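PDB 3ZS6: periplasmic oligopeptide-binding protein, which probably binds oligopeptides in the periplasm and hands them to an ABC transporter for uptake into the cell. Local coordinates for residues L349-H361 with K392-D404. Numbering follows the deposited sequence.
Sequences LTFTLTYNTNDLH and KQRHDGKVQIARD
Arg403 reaches from strand 401-407 past the C-terminal end of strand 350-356 to His361, in helix 359-376. Its CB packs on CB of Tyr355. CG lies 3.7 Å from ND1 of His361. CD sits over the face of the imidazole, a CH-pi contact. The chain bends at chi2 and chi3 (-66° and -65°), which lays the guanidinium flat on the same ring, planes 6° apart. NE and NH2 then grip one atom, OD1 of Asn356. The NE bond lies in the amide's carbonyl plane; the NH2 bond, 3.0 Å to Asn356 OD1, comes from above it. NH1 forms a salt bridge with the backbone of the bound peptide. His361 ND1 and Tyr262 OH share a hydrogen bond.

Strand 350-356 lies between parallel strands 379-385 and 401-407, reached in turn through helices 359-376 and 387-395, one on each flank. Thr354 N donates to Ile401 O at 2.9 Å, and Arg403 N to Thr354 O. On one face, CG2 of Ile401 meets CD1 of Leu353 at 3.5 Å, and CD1 of Ile401 touches CB of Phe351. Thr354, on the other face, lies against CG1 of Val399. Its OG1 bonds to Glu383 and to a water that also links Thr352 O with Gln400 N.

The extended side chain of Gln400 runs back along strand 350-356, toward its start. OE1 accepts from Thr352 N at 3.0 Å, while NE2 comes to the edge of the Phe351 ring and bonds to Asp270.

Arg394 and Asp404 touch an apolar side chain of the peptide. The stack and the two bonds to OD1 of Asn356 limit rotation of the Arg403 guanidinium. This probably holds the cationic group in place for the peptide backbone, consistent with recognition that does not depend on the side chain there.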
# COMPACT_ATOMS: atom_id res chain seq x y z
N LEU A 349 -1.57 23.87 -22.35
CA LEU A 349 -1.21 22.51 -21.99
C LEU A 349 -2.38 21.54 -22.13
O LEU A 349 -3.50 21.83 -21.71
CB LEU A 349 -0.68 22.45 -20.56
CG LEU A 349 0.68 23.08 -20.30
CD1 LEU A 349 0.93 23.25 -18.81
CD2 LEU A 349 1.78 22.25 -20.97
N THR A 350 -2.09 20.38 -22.71
CA THR A 350 -3.04 19.28 -22.72
C THR A 350 -2.39 18.02 -22.16
O THR A 350 -1.29 17.66 -22.59
CB THR A 350 -3.56 19.01 -24.14
OG1 THR A 350 -4.25 20.16 -24.61
CG2 THR A 350 -4.51 17.82 -24.16
N PHE A 351 -3.05 17.38 -21.20
CA PHE A 351 -2.58 16.12 -20.63
C PHE A 351 -3.65 15.04 -20.71
O PHE A 351 -4.83 15.33 -20.86
CB PHE A 351 -2.20 16.28 -19.15
CG PHE A 351 -1.13 17.29 -18.89
CD1 PHE A 351 0.19 17.03 -19.23
CD2 PHE A 351 -1.44 18.50 -18.29
CE1 PHE A 351 1.18 17.95 -18.99
CE2 PHE A 351 -0.45 19.43 -18.04
CZ PHE A 351 0.86 19.15 -18.39
N THR A 352 -3.22 13.79 -20.60
CA THR A 352 -4.15 12.69 -20.41
C THR A 352 -4.17 12.33 -18.93
O THR A 352 -3.11 12.20 -18.30
CB THR A 352 -3.77 11.47 -21.27
OG1 THR A 352 -3.97 11.78 -22.66
CG2 THR A 352 -4.61 10.25 -20.91
N LEU A 353 -5.36 12.21 -18.36
CA LEU A 353 -5.52 11.83 -16.95
C LEU A 353 -6.05 10.40 -16.86
O LEU A 353 -7.22 10.12 -17.18
CB LEU A 353 -6.46 12.81 -16.22
CG LEU A 353 -6.94 12.51 -14.80
CD1 LEU A 353 -5.78 12.21 -13.86
CD2 LEU A 353 -7.77 13.68 -14.25
N THR A 354 -5.20 9.48 -16.44
CA THR A 354 -5.57 8.08 -16.41
C THR A 354 -5.93 7.62 -14.99
O THR A 354 -5.22 7.94 -14.04
CB THR A 354 -4.44 7.21 -16.97
OG1 THR A 354 -4.05 7.71 -18.25
CG2 THR A 354 -4.89 5.76 -17.10
N TYR A 355 -7.02 6.88 -14.85
CA TYR A 355 -7.40 6.31 -13.56
C TYR A 355 -7.94 4.89 -13.75
O TYR A 355 -8.31 4.51 -14.85
CB TYR A 355 -8.47 7.17 -12.87
CG TYR A 355 -9.79 7.18 -13.60
CD1 TYR A 355 -10.03 8.10 -14.62
CD2 TYR A 355 -10.79 6.27 -13.29
CE1 TYR A 355 -11.24 8.12 -15.30
CE2 TYR A 355 -12.01 6.28 -13.97
CZ TYR A 355 -12.22 7.21 -14.97
OH TYR A 355 -13.42 7.22 -15.65
N ASN A 356 -7.97 4.11 -12.67
CA ASN A 356 -8.52 2.76 -12.76
C ASN A 356 -10.02 2.79 -12.60
O ASN A 356 -10.55 3.44 -11.70
CB ASN A 356 -7.87 1.80 -11.74
CG ASN A 356 -8.02 2.27 -10.32
OD1 ASN A 356 -7.50 3.33 -9.95
ND2 ASN A 356 -8.74 1.50 -9.50
N THR A 357 -10.71 2.08 -13.50
CA THR A 357 -12.16 2.06 -13.57
C THR A 357 -12.80 1.89 -12.19
O THR A 357 -12.56 0.90 -11.50
CB THR A 357 -12.64 0.92 -14.50
OG1 THR A 357 -11.95 1.02 -15.75
CG2 THR A 357 -14.16 1.00 -14.72
N ASN A 358 -13.60 2.89 -11.81
CA ASN A 358 -14.27 2.97 -10.51
C ASN A 358 -15.05 4.28 -10.39
O ASN A 358 -14.62 5.30 -10.92
CB ASN A 358 -13.25 2.87 -9.37
CG ASN A 358 -13.89 3.09 -8.01
OD1 ASN A 358 -14.47 2.18 -7.44
ND2 ASN A 358 -13.78 4.30 -7.50
N ASP A 359 -16.19 4.25 -9.71
CA ASP A 359 -17.05 5.45 -9.67
C ASP A 359 -16.45 6.60 -8.86
O ASP A 359 -16.54 7.75 -9.28
CB ASP A 359 -18.48 5.13 -9.20
CG ASP A 359 -18.57 3.87 -8.34
OD1 ASP A 359 -17.59 3.55 -7.63
OD2 ASP A 359 -19.63 3.21 -8.37
N LEU A 360 -15.84 6.31 -7.72
CA LEU A 360 -15.17 7.39 -6.98
C LEU A 360 -14.04 8.03 -7.81
O LEU A 360 -13.96 9.26 -7.93
CB LEU A 360 -14.60 6.91 -5.65
CG LEU A 360 -13.62 7.96 -5.09
CD1 LEU A 360 -14.39 9.17 -4.57
CD2 LEU A 360 -12.72 7.38 -4.01
N HIS A 361 -13.18 7.21 -8.39
CA HIS A 361 -12.04 7.73 -9.14
C HIS A 361 -12.49 8.57 -10.32
O HIS A 361 -11.88 9.59 -10.63
CB HIS A 361 -11.11 6.61 -9.61
CG HIS A 361 -10.47 5.86 -8.48
ND1 HIS A 361 -10.05 6.48 -7.32
CD2 HIS A 361 -10.18 4.55 -8.33
CE1 HIS A 361 -9.53 5.58 -6.51
NE2 HIS A 361 -9.60 4.39 -7.10
N LYS A 392 1.20 -0.89 -14.03
CA LYS A 392 2.28 -1.07 -14.99
C LYS A 392 2.58 0.23 -15.73
O LYS A 392 3.74 0.60 -15.91
CB LYS A 392 1.94 -2.18 -15.99
CG LYS A 392 1.86 -3.56 -15.36
CD LYS A 392 1.53 -4.64 -16.39
CE LYS A 392 1.42 -6.01 -15.74
NZ LYS A 392 1.15 -7.08 -16.75
N GLN A 393 1.53 0.92 -16.15
CA GLN A 393 1.74 2.17 -16.87
C GLN A 393 2.49 3.21 -16.04
O GLN A 393 3.34 3.92 -16.55
CB GLN A 393 0.41 2.73 -17.39
CG GLN A 393 -0.11 2.00 -18.62
CD GLN A 393 -1.44 2.54 -19.09
OE1 GLN A 393 -2.16 3.20 -18.34
NE2 GLN A 393 -1.79 2.26 -20.35
N ARG A 394 2.16 3.30 -14.75
CA ARG A 394 2.86 4.24 -13.87
C ARG A 394 4.35 3.86 -13.73
O ARG A 394 5.22 4.73 -13.82
CB ARG A 394 2.16 4.34 -12.50
CG ARG A 394 0.76 4.97 -12.57
CD ARG A 394 0.08 5.10 -11.20
NE ARG A 394 0.25 3.92 -10.35
CZ ARG A 394 -0.63 3.48 -9.45
NH1 ARG A 394 -1.80 4.11 -9.29
NH2 ARG A 394 -0.35 2.41 -8.70
N HIS A 395 4.63 2.58 -13.51
CA HIS A 395 6.03 2.12 -13.45
C HIS A 395 6.79 2.50 -14.72
O HIS A 395 7.96 2.88 -14.66
CB HIS A 395 6.11 0.60 -13.24
CG HIS A 395 5.96 0.17 -11.81
ND1 HIS A 395 6.85 0.54 -10.83
CD2 HIS A 395 5.03 -0.60 -11.20
CE1 HIS A 395 6.47 0.02 -9.67
NE2 HIS A 395 5.36 -0.68 -9.87
N ASP A 396 6.13 2.39 -15.87
CA ASP A 396 6.79 2.56 -17.16
C ASP A 396 6.69 4.00 -17.65
O ASP A 396 7.16 4.33 -18.75
CB ASP A 396 6.21 1.62 -18.22
CG ASP A 396 6.46 0.14 -17.91
OD1 ASP A 396 7.30 -0.15 -17.04
OD2 ASP A 396 5.84 -0.73 -18.55
N GLY A 397 6.06 4.86 -16.85
CA GLY A 397 5.87 6.24 -17.23
C GLY A 397 5.09 6.42 -18.52
O GLY A 397 5.35 7.36 -19.27
N LYS A 398 4.13 5.53 -18.79
CA LYS A 398 3.31 5.62 -20.00
C LYS A 398 2.02 6.42 -19.79
O LYS A 398 1.13 6.44 -20.66
CB LYS A 398 3.01 4.23 -20.54
CG LYS A 398 4.27 3.53 -21.05
CD LYS A 398 4.00 2.14 -21.58
CE LYS A 398 5.31 1.50 -22.03
NZ LYS A 398 5.08 0.24 -22.76
N VAL A 399 1.92 7.08 -18.65
CA VAL A 399 0.81 7.96 -18.33
C VAL A 399 1.40 9.27 -17.82
O VAL A 399 2.52 9.28 -17.30
CB VAL A 399 -0.12 7.33 -17.26
CG1 VAL A 399 -0.95 6.20 -17.86
CG2 VAL A 399 0.70 6.81 -16.08
N GLN A 400 0.66 10.37 -17.98
CA GLN A 400 1.17 11.70 -17.63
C GLN A 400 0.70 12.13 -16.25
O GLN A 400 1.50 12.49 -15.39
CB GLN A 400 0.71 12.72 -18.68
CG GLN A 400 1.32 12.53 -20.04
CD GLN A 400 0.85 13.59 -21.03
OE1 GLN A 400 -0.34 13.68 -21.33
NE2 GLN A 400 1.79 14.41 -21.51
N ILE A 401 -0.61 12.13 -16.06
CA ILE A 401 -1.21 12.36 -14.76
C ILE A 401 -2.04 11.13 -14.49
O ILE A 401 -2.77 10.68 -15.37
CB ILE A 401 -2.13 13.60 -14.76
CG1 ILE A 401 -1.37 14.83 -15.29
CG2 ILE A 401 -2.69 13.84 -13.38
CD1 ILE A 401 -2.20 16.11 -15.31
N ALA A 402 -1.91 10.56 -13.30
CA ALA A 402 -2.58 9.28 -13.01
C ALA A 402 -3.09 9.21 -11.58
O ALA A 402 -2.47 9.72 -10.65
CB ALA A 402 -1.64 8.11 -13.31
N ARG A 403 -4.26 8.58 -11.42
CA ARG A 403 -4.80 8.30 -10.09
C ARG A 403 -3.81 7.38 -9.36
O ARG A 403 -3.35 6.37 -9.91
CB ARG A 403 -6.17 7.64 -10.22
CG ARG A 403 -7.09 7.83 -8.99
CD ARG A 403 -6.52 7.11 -7.77
NE ARG A 403 -6.52 5.67 -7.96
CZ ARG A 403 -6.04 4.79 -7.08
NH1 ARG A 403 -5.52 5.20 -5.93
NH2 ARG A 403 -6.09 3.49 -7.35
N ASP A 404 -3.45 7.74 -8.13
CA ASP A 404 -2.55 6.92 -7.33
C ASP A 404 -2.97 7.00 -5.86
O ASP A 404 -3.95 7.67 -5.53
CB ASP A 404 -1.10 7.38 -7.50
CG ASP A 404 -0.09 6.23 -7.35
OD1 ASP A 404 -0.31 5.33 -6.51
OD2 ASP A 404 0.93 6.24 -8.06
O HOH W 1 -2.06 9.71 -18.55